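Local structure of PA_0080 (Pseudomonas aeruginosa, 3ZHN) at residues W36-P45 with G147-R156; D64-L75 with L123-D133. The protein is the lipoprotein TssJ1 of a type VI secretion system, thought to tether the membrane complex of that machine to the outer membrane. All blocks are in the same frame, centred on the assembly; numbering follows the deposited sequence.

Overall arrangement
The chain folds as a sandwich of two four-stranded sheets, with short helices added on one side. Contact 1 lies in the mixed sheet, where strand 139-146 runs between strands 31-39 and 151-155. Contact 2 lies on the antiparallel sheet, where helices 65-69 and 72-77 cover one of its edge strands, 129-133. Along the chain, contact 2 is nested inside the loop that contact 1 closes. The two centres are about 16 Å apart, yet the contacts touch: Gln130 NE2 hydrogen-bonds to Ile151 O, and Thr127 N to Gln149 O. The first bond joins the edge strands of the two sheets, the second the loops leading into them, so the sandwich is stitched along this side.

Contact 1 of 2, residues W36-P45 with G147-R156; sequences WLHAAPNLNP and GAQAIGIVAR
Arg156 lays its guanidinium flat on the indole of Trp36, with the two planes only 7° apart. Arg156 CZ sits 3.6 Å from the centroid of the six-membered ring of Trp36, a cation-pi stack. Arg156 NH1 lies over CE2 and CZ2, 3.4 Å from Trp36 CE2, and NH2 reaches above CG. The chain of Arg156 is extended up to a bend at chi3 (-70°), which turns the guanidinium over the indole and leaves CD above the six-membered ring as a CH-pi contact. NH2 also forms a salt bridge with Asp143, which hydrogen-bonds His38 NE2, while His38 ND1 hydrogen-bonds Glu100. Asp143 belongs to strand 139-146, which separates the two strands of this contact in the mixed sheet of the sandwich. The backbones therefore meet only at the other end, where the chain leaves strand 31-39 in a type I turn from Ala40 to Leu43. There Ala148 packs against the turn and the residues after it. Ala148 CA is 3.1 Å from Asn42 O, a CA-H...O contact, and Ala148 CB is 4.0 Å from Pro45 CD. A water bridges the same pair of loops, donating to Asn42 OD1 at 2.7 Å and accepting from Ala148 N.

Contact 2 of 2, residues D64-L75 with L123-D133; sequences DTAFGRADYFAL and LDRATWRQVLD
Arg129 reaches out from strand 129-133, an edge of the antiparallel sheet, and gives NH1 to two backbone carbonyls of the helical segment 64-75. Its chain leaves the strand extended, CG anti to the backbone N, and bends at chi3 (52°) to place NH1 there. The bond from Arg129 NH1 to Ala70 O is the better one, 2.8 Å long with an N-H...O angle of 149°. It uses a lone pair in the carbonyl plane, and the oxygen is tilted slightly from the guanidinium plane. The bond from Arg129 NH1 to Phe67 O, at 2.9 Å, is weak because it is bent. Gly68 O lies over one face of the guanidinium, 3.3 Å from Arg129 CZ, and makes no hydrogen bond there. Trp128 CH2 covers the opposite face. The indole of Trp128 also receives the edge of Tyr72 in a T-shaped pair, with planes at 73°. Leu123 CD1 sits over a face of Tyr72, 3.8 Å from the ring centroid. Further along the strand, Val131 CG1 meets the edge of the Phe67 ring, 3.4 Å from Phe67 CD2. Past it, Asp64 OD2 comes within 4.3 Å of Asp133 OD1, and two waters bridge these carboxylates, one through a weak bond to Asp64 OD1. Arg129 probably offsets the carbonyl dipoles at and just past the C-terminal end of the weakly bonded helix 65-69, while water may ease the repulsion between the aspartates.

Contact 1 of 2, residues W36-P45 with G147-R156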
loop_
_atom_site.group_PDB
_atom_site.type_symbol
_atom_site.label_atom_id
_atom_site.label_comp_id
_atom_site.label_asym_id
_atom_site.label_seq_id
_atom_site.Cartn_x
_atom_site.Cartn_y
_atom_site.Cartn_z
ATOM N N TRP A 36 -2.345 10.218 -2.667
ATOM C CA TRP A 36 -3.780 10.323 -2.835
ATOM C C TRP A 36 -4.314 8.936 -3.107
ATOM O O TRP A 36 -3.966 8.298 -4.141
ATOM C CB TRP A 36 -4.166 11.244 -3.971
ATOM C CG TRP A 36 -3.956 12.671 -3.668
ATOM C CD1 TRP A 36 -4.896 13.595 -3.191
ATOM C CD2 TRP A 36 -2.742 13.403 -3.855
ATOM N NE1 TRP A 36 -4.330 14.833 -3.098
ATOM C CE2 TRP A 36 -3.003 14.730 -3.449
ATOM C CE3 TRP A 36 -1.454 13.061 -4.294
ATOM C CZ2 TRP A 36 -2.052 15.725 -3.514
ATOM C CZ3 TRP A 36 -0.502 14.078 -4.358
ATOM C CH2 TRP A 36 -0.814 15.389 -3.970
ATOM N N LEU A 37 -5.180 8.467 -2.205
ATOM C CA LEU A 37 -5.779 7.121 -2.294
ATOM C C LEU A 37 -7.165 7.258 -2.893
ATOM O O LEU A 37 -7.973 8.020 -2.380
ATOM C CB LEU A 37 -5.928 6.493 -0.890
ATOM C CG LEU A 37 -4.708 6.184 0.006
ATOM C CD1 LEU A 37 -5.186 5.740 1.377
ATOM C CD2 LEU A 37 -3.906 5.084 -0.653
ATOM N N HIS A 38 -7.453 6.504 -3.964
ATOM C CA HIS A 38 -8.701 6.569 -4.647
ATOM C C HIS A 38 -9.299 5.183 -4.627
ATOM O O HIS A 38 -8.804 4.276 -5.296
ATOM C CB HIS A 38 -8.490 6.986 -6.131
ATOM C CG HIS A 38 -7.630 8.162 -6.311
ATOM N ND1 HIS A 38 -8.015 9.456 -5.997
ATOM C CD2 HIS A 38 -6.375 8.242 -6.793
ATOM C CE1 HIS A 38 -7.020 10.279 -6.264
ATOM N NE2 HIS A 38 -6.001 9.570 -6.713
ATOM N N ALA A 39 -10.348 5.006 -3.820
ATOM C CA ALA A 39 -11.024 3.723 -3.761
ATOM C C ALA A 39 -12.099 3.719 -4.822
ATOM O O ALA A 39 -13.017 4.545 -4.787
ATOM C CB ALA A 39 -11.612 3.487 -2.373
ATOM N N ALA A 40 -12.022 2.751 -5.776
ATOM C CA ALA A 40 -12.934 2.798 -6.906
ATOM C C ALA A 40 -14.389 2.522 -6.483
ATOM O O ALA A 40 -14.619 1.893 -5.458
ATOM C CB ALA A 40 -12.473 1.796 -7.988
ATOM N N PRO A 41 -15.338 2.953 -7.303
ATOM C CA PRO A 41 -16.733 2.601 -7.090
ATOM C C PRO A 41 -16.998 1.124 -7.060
ATOM O O PRO A 41 -17.902 0.696 -6.411
ATOM C CB PRO A 41 -17.421 3.207 -8.329
ATOM C CG PRO A 41 -16.579 4.329 -8.784
ATOM C CD PRO A 41 -15.178 3.895 -8.456
ATOM N N ASN A 42 -16.232 0.371 -7.815
ATOM C CA ASN A 42 -16.334 -1.082 -7.864
ATOM C C ASN A 42 -15.307 -1.834 -6.939
ATOM O O ASN A 42 -14.851 -2.935 -7.267
ATOM C CB ASN A 42 -16.276 -1.578 -9.321
ATOM C CG ASN A 42 -14.988 -1.216 -10.013
ATOM O OD1 ASN A 42 -14.167 -0.480 -9.449
ATOM N ND2 ASN A 42 -14.784 -1.758 -11.246
ATOM N N LEU A 43 -14.882 -1.155 -5.888
ATOM C CA LEU A 43 -13.926 -1.687 -4.934
ATOM C C LEU A 43 -14.287 -3.096 -4.454
ATOM O O LEU A 43 -15.396 -3.328 -4.045
ATOM C CB LEU A 43 -13.897 -0.758 -3.735
ATOM C CG LEU A 43 -12.849 -1.028 -2.633
ATOM C CD1 LEU A 43 -11.453 -0.688 -3.184
ATOM C CD2 LEU A 43 -13.136 -0.128 -1.452
ATOM N N ASN A 44 -13.330 -4.011 -4.460
ATOM C CA ASN A 44 -13.382 -5.283 -3.742
ATOM C C ASN A 44 -14.770 -5.924 -3.713
ATOM O O ASN A 44 -15.323 -6.150 -2.654
ATOM C CB ASN A 44 -12.895 -5.103 -2.325
ATOM C CG ASN A 44 -12.608 -6.428 -1.643
ATOM O OD1 ASN A 44 -12.284 -7.444 -2.267
ATOM N ND2 ASN A 44 -12.729 -6.411 -0.357
ATOM N N PRO A 45 -15.325 -6.249 -4.898
ATOM C CA PRO A 45 -16.745 -6.695 -4.905
ATOM C C PRO A 45 -16.971 -8.050 -4.304
ATOM O O PRO A 45 -16.113 -8.936 -4.377
ATOM C CB PRO A 45 -17.099 -6.660 -6.415
ATOM C CG PRO A 45 -15.768 -6.823 -7.091
ATOM C CD PRO A 45 -14.819 -6.039 -6.270
ATOM N N GLY A 147 -8.620 -0.648 -7.065
ATOM C CA GLY A 147 -9.656 -1.103 -8.000
ATOM C C GLY A 147 -10.485 -2.298 -7.543
ATOM O O GLY A 147 -10.449 -2.675 -6.358
ATOM N N ALA A 148 -11.296 -2.815 -8.443
ATOM C CA ALA A 148 -12.068 -3.985 -8.105
ATOM C C ALA A 148 -11.120 -5.110 -7.622
ATOM O O ALA A 148 -11.520 -5.882 -6.701
ATOM C CB ALA A 148 -12.817 -4.479 -9.299
ATOM N N GLN A 149 -9.955 -5.233 -8.262
ATOM C CA GLN A 149 -9.056 -6.358 -7.971
ATOM C C GLN A 149 -7.561 -6.061 -8.062
ATOM O O GLN A 149 -6.769 -6.997 -8.123
ATOM C CB GLN A 149 -9.365 -7.634 -8.861
ATOM C CG GLN A 149 -9.129 -7.447 -10.290
ATOM C CD GLN A 149 -9.730 -8.496 -11.182
ATOM O OE1 GLN A 149 -10.723 -9.084 -10.880
ATOM N NE2 GLN A 149 -9.090 -8.714 -12.294
ATOM N N ALA A 150 -7.162 -4.792 -7.970
ATOM C CA ALA A 150 -5.784 -4.454 -8.099
ATOM C C ALA A 150 -5.486 -3.076 -7.488
ATOM O O ALA A 150 -6.277 -2.120 -7.641
ATOM C CB ALA A 150 -5.375 -4.448 -9.574
ATOM N N ILE A 151 -4.321 -3.014 -6.876
ATOM C CA ILE A 151 -3.667 -1.775 -6.482
ATOM C C ILE A 151 -2.915 -1.257 -7.694
ATOM O O ILE A 151 -2.098 -1.979 -8.243
ATOM C CB ILE A 151 -2.639 -1.951 -5.353
ATOM C CG1 ILE A 151 -3.239 -2.682 -4.153
ATOM C CG2 ILE A 151 -2.048 -0.608 -5.005
ATOM C CD1 ILE A 151 -2.210 -3.148 -3.189
ATOM N N GLY A 152 -3.176 -0.016 -8.086
ATOM C CA GLY A 152 -2.526 0.695 -9.147
ATOM C C GLY A 152 -1.848 1.969 -8.622
ATOM O O GLY A 152 -2.464 2.817 -7.989
ATOM N N ILE A 153 -0.562 2.124 -8.949
ATOM C CA ILE A 153 0.174 3.285 -8.529
ATOM C C ILE A 153 0.655 4.083 -9.752
ATOM O O ILE A 153 1.209 3.513 -10.728
ATOM C CB ILE A 153 1.417 2.842 -7.719
ATOM C CG1 ILE A 153 1.079 1.903 -6.558
ATOM C CG2 ILE A 153 2.280 4.051 -7.307
ATOM C CD1 ILE A 153 2.319 1.384 -5.810
ATOM N N VAL A 154 0.466 5.396 -9.662
ATOM C CA VAL A 154 0.837 6.345 -10.717
ATOM C C VAL A 154 1.557 7.552 -10.057
ATOM O O VAL A 154 1.115 8.057 -9.040
ATOM C CB VAL A 154 -0.388 6.855 -11.550
ATOM C CG1 VAL A 154 0.042 7.813 -12.645
ATOM C CG2 VAL A 154 -1.167 5.718 -12.217
ATOM N N ALA A 155 2.710 7.900 -10.596
ATOM C CA ALA A 155 3.424 9.083 -10.107
ATOM C C ALA A 155 2.619 10.341 -10.439
ATOM O O ALA A 155 2.118 10.445 -11.567
ATOM C CB ALA A 155 4.835 9.101 -10.667
ATOM N N ARG A 156 2.489 11.233 -9.476
ATOM C CA ARG A 156 1.841 12.551 -9.645
ATOM C C ARG A 156 2.929 13.640 -9.679
ATOM O O ARG A 156 3.651 13.824 -8.714
ATOM C CB ARG A 156 0.782 12.900 -8.571
ATOM C CG ARG A 156 0.004 14.154 -9.007
ATOM C CD ARG A 156 -0.958 14.832 -8.047
ATOM N NE ARG A 156 -2.153 14.049 -7.782
ATOM C CZ ARG A 156 -3.267 14.485 -7.179
ATOM N NH1 ARG A 156 -3.397 15.738 -6.722
ATOM N NH2 ARG A 156 -4.287 13.655 -7.046
HETATM O O HOH W 1 -11.641 -0.445 -10.458
#

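Contact 2 of 2, residues D64-L75 with L123-D133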
loop_
_atom_site.group_PDB
_atom_site.type_symbol
_atom_site.label_atom_id
_atom_site.label_comp_id
_atom_site.label_asym_id
_atom_site.label_seq_id
_atom_site.Cartn_x
_atom_site.Cartn_y
_atom_site.Cartn_z
ATOM N N ASP A 64 13.126 -4.781 0.658
ATOM C CA ASP A 64 11.795 -5.276 0.247
ATOM C C ASP A 64 11.769 -6.683 -0.342
ATOM O O ASP A 64 10.748 -7.108 -0.898
ATOM C CB ASP A 64 11.012 -4.322 -0.622
ATOM C CG ASP A 64 11.598 -4.103 -2.008
ATOM O OD1 ASP A 64 12.642 -4.753 -2.374
ATOM O OD2 ASP A 64 10.985 -3.277 -2.775
ATOM N N THR A 65 12.937 -7.347 -0.332
ATOM C CA THR A 65 13.007 -8.698 -0.902
ATOM C C THR A 65 12.160 -9.678 -0.130
ATOM O O THR A 65 11.330 -10.414 -0.711
ATOM C CB THR A 65 14.510 -9.142 -1.013
ATOM O OG1 THR A 65 15.252 -8.156 -1.737
ATOM C CG2 THR A 65 14.606 -10.516 -1.610
ATOM N N ALA A 66 12.327 -9.742 1.184
ATOM C CA ALA A 66 11.468 -10.629 1.962
ATOM C C ALA A 66 10.014 -10.262 1.846
ATOM O O ALA A 66 9.167 -11.142 1.713
ATOM C CB ALA A 66 11.898 -10.617 3.451
ATOM N N PHE A 67 9.704 -8.959 1.922
ATOM C CA PHE A 67 8.375 -8.482 1.765
ATOM C C PHE A 67 7.677 -9.086 0.527
ATOM O O PHE A 67 6.555 -9.549 0.588
ATOM C CB PHE A 67 8.368 -6.945 1.716
ATOM C CG PHE A 67 6.972 -6.378 1.599
ATOM C CD1 PHE A 67 6.140 -6.258 2.686
ATOM C CD2 PHE A 67 6.500 -5.992 0.371
ATOM C CE1 PHE A 67 4.892 -5.739 2.537
ATOM C CE2 PHE A 67 5.220 -5.470 0.217
ATOM C CZ PHE A 67 4.435 -5.367 1.279
ATOM N N GLY A 68 8.353 -8.986 -0.606
ATOM C CA GLY A 68 7.834 -9.492 -1.899
ATOM C C GLY A 68 7.725 -11.001 -2.025
ATOM O O GLY A 68 7.054 -11.452 -2.960
ATOM N N ARG A 69 8.418 -11.749 -1.132
ATOM C CA ARG A 69 8.403 -13.205 -1.113
ATOM C C ARG A 69 7.482 -13.827 -0.101
ATOM O O ARG A 69 7.317 -15.045 -0.068
ATOM C CB ARG A 69 9.820 -13.738 -0.781
ATOM C CG ARG A 69 10.773 -13.533 -1.933
ATOM C CD ARG A 69 12.183 -13.855 -1.453
ATOM N NE ARG A 69 13.180 -13.785 -2.524
ATOM C CZ ARG A 69 14.496 -13.908 -2.394
ATOM N NH1 ARG A 69 15.040 -14.045 -1.201
ATOM N NH2 ARG A 69 15.282 -13.920 -3.486
ATOM N N ALA A 70 6.937 -12.992 0.800
ATOM C CA ALA A 70 6.220 -13.500 1.968
ATOM C C ALA A 70 4.790 -13.873 1.591
ATOM O O ALA A 70 4.175 -13.278 0.737
ATOM C CB ALA A 70 6.187 -12.447 3.005
ATOM N N ASP A 71 4.235 -14.840 2.297
ATOM C CA ASP A 71 2.811 -15.160 2.194
ATOM C C ASP A 71 1.959 -14.031 2.830
ATOM O O ASP A 71 2.346 -13.310 3.774
ATOM C CB ASP A 71 2.517 -16.450 2.974
ATOM C CG ASP A 71 2.972 -17.686 2.242
ATOM O OD1 ASP A 71 3.616 -17.656 1.167
ATOM O OD2 ASP A 71 2.793 -18.790 2.781
ATOM N N TYR A 72 0.734 -13.945 2.335
ATOM C CA TYR A 72 -0.240 -13.008 2.825
ATOM C C TYR A 72 -0.435 -13.048 4.352
ATOM O O TYR A 72 -0.345 -12.001 4.977
ATOM C CB TYR A 72 -1.583 -13.231 2.150
ATOM C CG TYR A 72 -2.635 -12.278 2.609
ATOM C CD1 TYR A 72 -3.352 -12.540 3.733
ATOM C CD2 TYR A 72 -2.880 -11.099 1.874
ATOM C CE1 TYR A 72 -4.341 -11.651 4.186
ATOM C CE2 TYR A 72 -3.804 -10.196 2.296
ATOM C CZ TYR A 72 -4.567 -10.470 3.455
ATOM O OH TYR A 72 -5.507 -9.575 3.940
ATOM N N PHE A 73 -0.724 -14.212 4.927
ATOM C CA PHE A 73 -0.956 -14.262 6.348
ATOM C C PHE A 73 0.285 -13.810 7.172
ATOM O O PHE A 73 0.184 -13.214 8.260
ATOM C CB PHE A 73 -1.371 -15.656 6.838
ATOM C CG PHE A 73 -2.803 -16.033 6.522
ATOM C CD1 PHE A 73 -3.846 -15.232 6.874
ATOM C CD2 PHE A 73 -3.083 -17.289 5.931
ATOM C CE1 PHE A 73 -5.158 -15.645 6.614
ATOM C CE2 PHE A 73 -4.368 -17.704 5.673
ATOM C CZ PHE A 73 -5.402 -16.886 6.050
ATOM N N ALA A 74 1.459 -14.087 6.627
ATOM C CA ALA A 74 2.706 -13.751 7.312
ATOM C C ALA A 74 2.828 -12.201 7.358
ATOM O O ALA A 74 3.225 -11.638 8.349
ATOM C CB ALA A 74 3.906 -14.411 6.588
ATOM N N LEU A 75 2.474 -11.527 6.269
ATOM C CA LEU A 75 2.563 -10.061 6.188
ATOM C C LEU A 75 1.491 -9.356 7.009
ATOM O O LEU A 75 1.678 -8.170 7.421
ATOM C CB LEU A 75 2.418 -9.589 4.720
ATOM C CG LEU A 75 3.638 -9.874 3.882
ATOM C CD1 LEU A 75 3.448 -9.424 2.451
ATOM C CD2 LEU A 75 4.929 -9.289 4.480
ATOM N N LEU A 123 -7.768 -13.349 -3.436
ATOM C CA LEU A 123 -6.340 -12.998 -3.688
ATOM C C LEU A 123 -5.759 -13.635 -4.952
ATOM O O LEU A 123 -4.894 -13.048 -5.592
ATOM C CB LEU A 123 -5.507 -13.341 -2.470
ATOM C CG LEU A 123 -5.876 -12.516 -1.253
ATOM C CD1 LEU A 123 -5.144 -13.048 -0.057
ATOM C CD2 LEU A 123 -5.671 -11.001 -1.361
ATOM N N ASP A 124 -6.315 -14.763 -5.402
ATOM C CA ASP A 124 -5.852 -15.393 -6.681
ATOM C C ASP A 124 -5.969 -14.494 -7.862
ATOM O O ASP A 124 -5.114 -14.545 -8.722
ATOM C CB ASP A 124 -6.552 -16.761 -6.896
ATOM C CG ASP A 124 -6.366 -17.298 -8.345
ATOM O OD1 ASP A 124 -7.127 -17.011 -9.325
ATOM O OD2 ASP A 124 -5.410 -17.974 -8.548
ATOM N N ARG A 125 -7.069 -13.775 -7.984
ATOM C CA ARG A 125 -7.270 -12.916 -9.137
ATOM C C ARG A 125 -6.713 -11.512 -8.936
ATOM O O ARG A 125 -6.676 -10.731 -9.918
ATOM C CB ARG A 125 -8.798 -12.786 -9.410
ATOM C CG ARG A 125 -9.468 -11.723 -8.515
ATOM C CD ARG A 125 -10.942 -11.484 -8.673
ATOM N NE ARG A 125 -11.694 -12.699 -8.304
ATOM C CZ ARG A 125 -13.034 -12.786 -8.356
ATOM N NH1 ARG A 125 -13.786 -11.791 -8.768
ATOM N NH2 ARG A 125 -13.642 -13.863 -7.975
ATOM N N ALA A 126 -6.229 -11.199 -7.730
ATOM C CA ALA A 126 -5.958 -9.822 -7.399
ATOM C C ALA A 126 -4.478 -9.466 -7.491
ATOM O O ALA A 126 -3.613 -10.282 -7.156
ATOM C CB ALA A 126 -6.480 -9.505 -5.981
ATOM N N THR A 127 -4.200 -8.204 -7.835
ATOM C CA THR A 127 -2.868 -7.610 -7.565
ATOM C C THR A 127 -2.982 -6.943 -6.208
ATOM O O THR A 127 -3.265 -5.763 -6.007
ATOM C CB THR A 127 -2.509 -6.646 -8.663
ATOM O OG1 THR A 127 -2.593 -7.325 -9.918
ATOM C CG2 THR A 127 -1.107 -6.115 -8.544
ATOM N N TRP A 128 -2.719 -7.774 -5.210
ATOM C CA TRP A 128 -2.902 -7.409 -3.826
ATOM C C TRP A 128 -1.673 -6.905 -3.091
ATOM O O TRP A 128 -1.796 -6.427 -1.963
ATOM C CB TRP A 128 -3.511 -8.554 -2.997
ATOM C CG TRP A 128 -2.668 -9.805 -3.036
ATOM C CD1 TRP A 128 -2.869 -10.895 -3.861
ATOM C CD2 TRP A 128 -1.645 -10.196 -2.123
ATOM N NE1 TRP A 128 -1.980 -11.903 -3.536
ATOM C CE2 TRP A 128 -1.214 -11.501 -2.486
ATOM C CE3 TRP A 128 -0.991 -9.539 -1.048
ATOM C CZ2 TRP A 128 -0.172 -12.165 -1.797
ATOM C CZ3 TRP A 128 0.017 -10.188 -0.377
ATOM C CH2 TRP A 128 0.419 -11.496 -0.753
ATOM N N ARG A 129 -0.518 -6.954 -3.748
ATOM C CA ARG A 129 0.691 -6.469 -3.195
ATOM C C ARG A 129 1.402 -5.586 -4.227
ATOM O O ARG A 129 1.461 -5.932 -5.397
ATOM C CB ARG A 129 1.602 -7.643 -2.780
ATOM C CG ARG A 129 2.962 -7.213 -2.257
ATOM C CD ARG A 129 3.750 -8.314 -1.568
ATOM N NE ARG A 129 3.790 -9.451 -2.453
ATOM C CZ ARG A 129 3.982 -10.707 -2.044
ATOM N NH1 ARG A 129 4.385 -10.947 -0.821
ATOM N NH2 ARG A 129 3.703 -11.692 -2.880
ATOM N N GLN A 130 2.001 -4.484 -3.755
ATOM C CA GLN A 130 2.861 -3.635 -4.523
ATOM C C GLN A 130 4.033 -3.174 -3.676
ATOM O O GLN A 130 3.888 -3.071 -2.467
ATOM C CB GLN A 130 2.135 -2.401 -5.047
ATOM C CG GLN A 130 1.006 -2.608 -6.045
ATOM C CD GLN A 130 1.456 -2.989 -7.399
ATOM O OE1 GLN A 130 2.582 -3.262 -7.633
ATOM N NE2 GLN A 130 0.541 -2.993 -8.320
ATOM N N VAL A 131 5.194 -2.967 -4.311
ATOM C CA VAL A 131 6.310 -2.327 -3.642
ATOM C C VAL A 131 6.818 -1.202 -4.493
ATOM O O VAL A 131 6.682 -1.263 -5.726
ATOM C CB VAL A 131 7.545 -3.287 -3.465
ATOM C CG1 VAL A 131 7.232 -4.423 -2.562
ATOM C CG2 VAL A 131 8.127 -3.807 -4.827
ATOM N N LEU A 132 7.387 -0.177 -3.873
ATOM C CA LEU A 132 7.861 1.000 -4.590
ATOM C C LEU A 132 9.147 1.499 -3.955
ATOM O O LEU A 132 9.100 1.846 -2.744
ATOM C CB LEU A 132 6.791 2.087 -4.602
ATOM C CG LEU A 132 7.148 3.258 -5.444
ATOM C CD1 LEU A 132 7.142 2.944 -6.923
ATOM C CD2 LEU A 132 6.230 4.445 -5.198
ATOM N N ASP A 133 10.291 1.526 -4.676
ATOM C CA ASP A 133 11.478 2.202 -4.154
ATOM C C ASP A 133 11.216 3.702 -4.277
ATOM O O ASP A 133 10.822 4.220 -5.320
ATOM C CB ASP A 133 12.688 1.831 -4.981
ATOM C CG ASP A 133 12.989 0.357 -4.907
ATOM O OD1 ASP A 133 13.645 -0.075 -3.953
ATOM O OD2 ASP A 133 12.527 -0.387 -5.822
HETATM O O HOH W 2 12.006 -2.995 -5.134
HETATM O O HOH W 3 14.762 -2.583 -3.696
#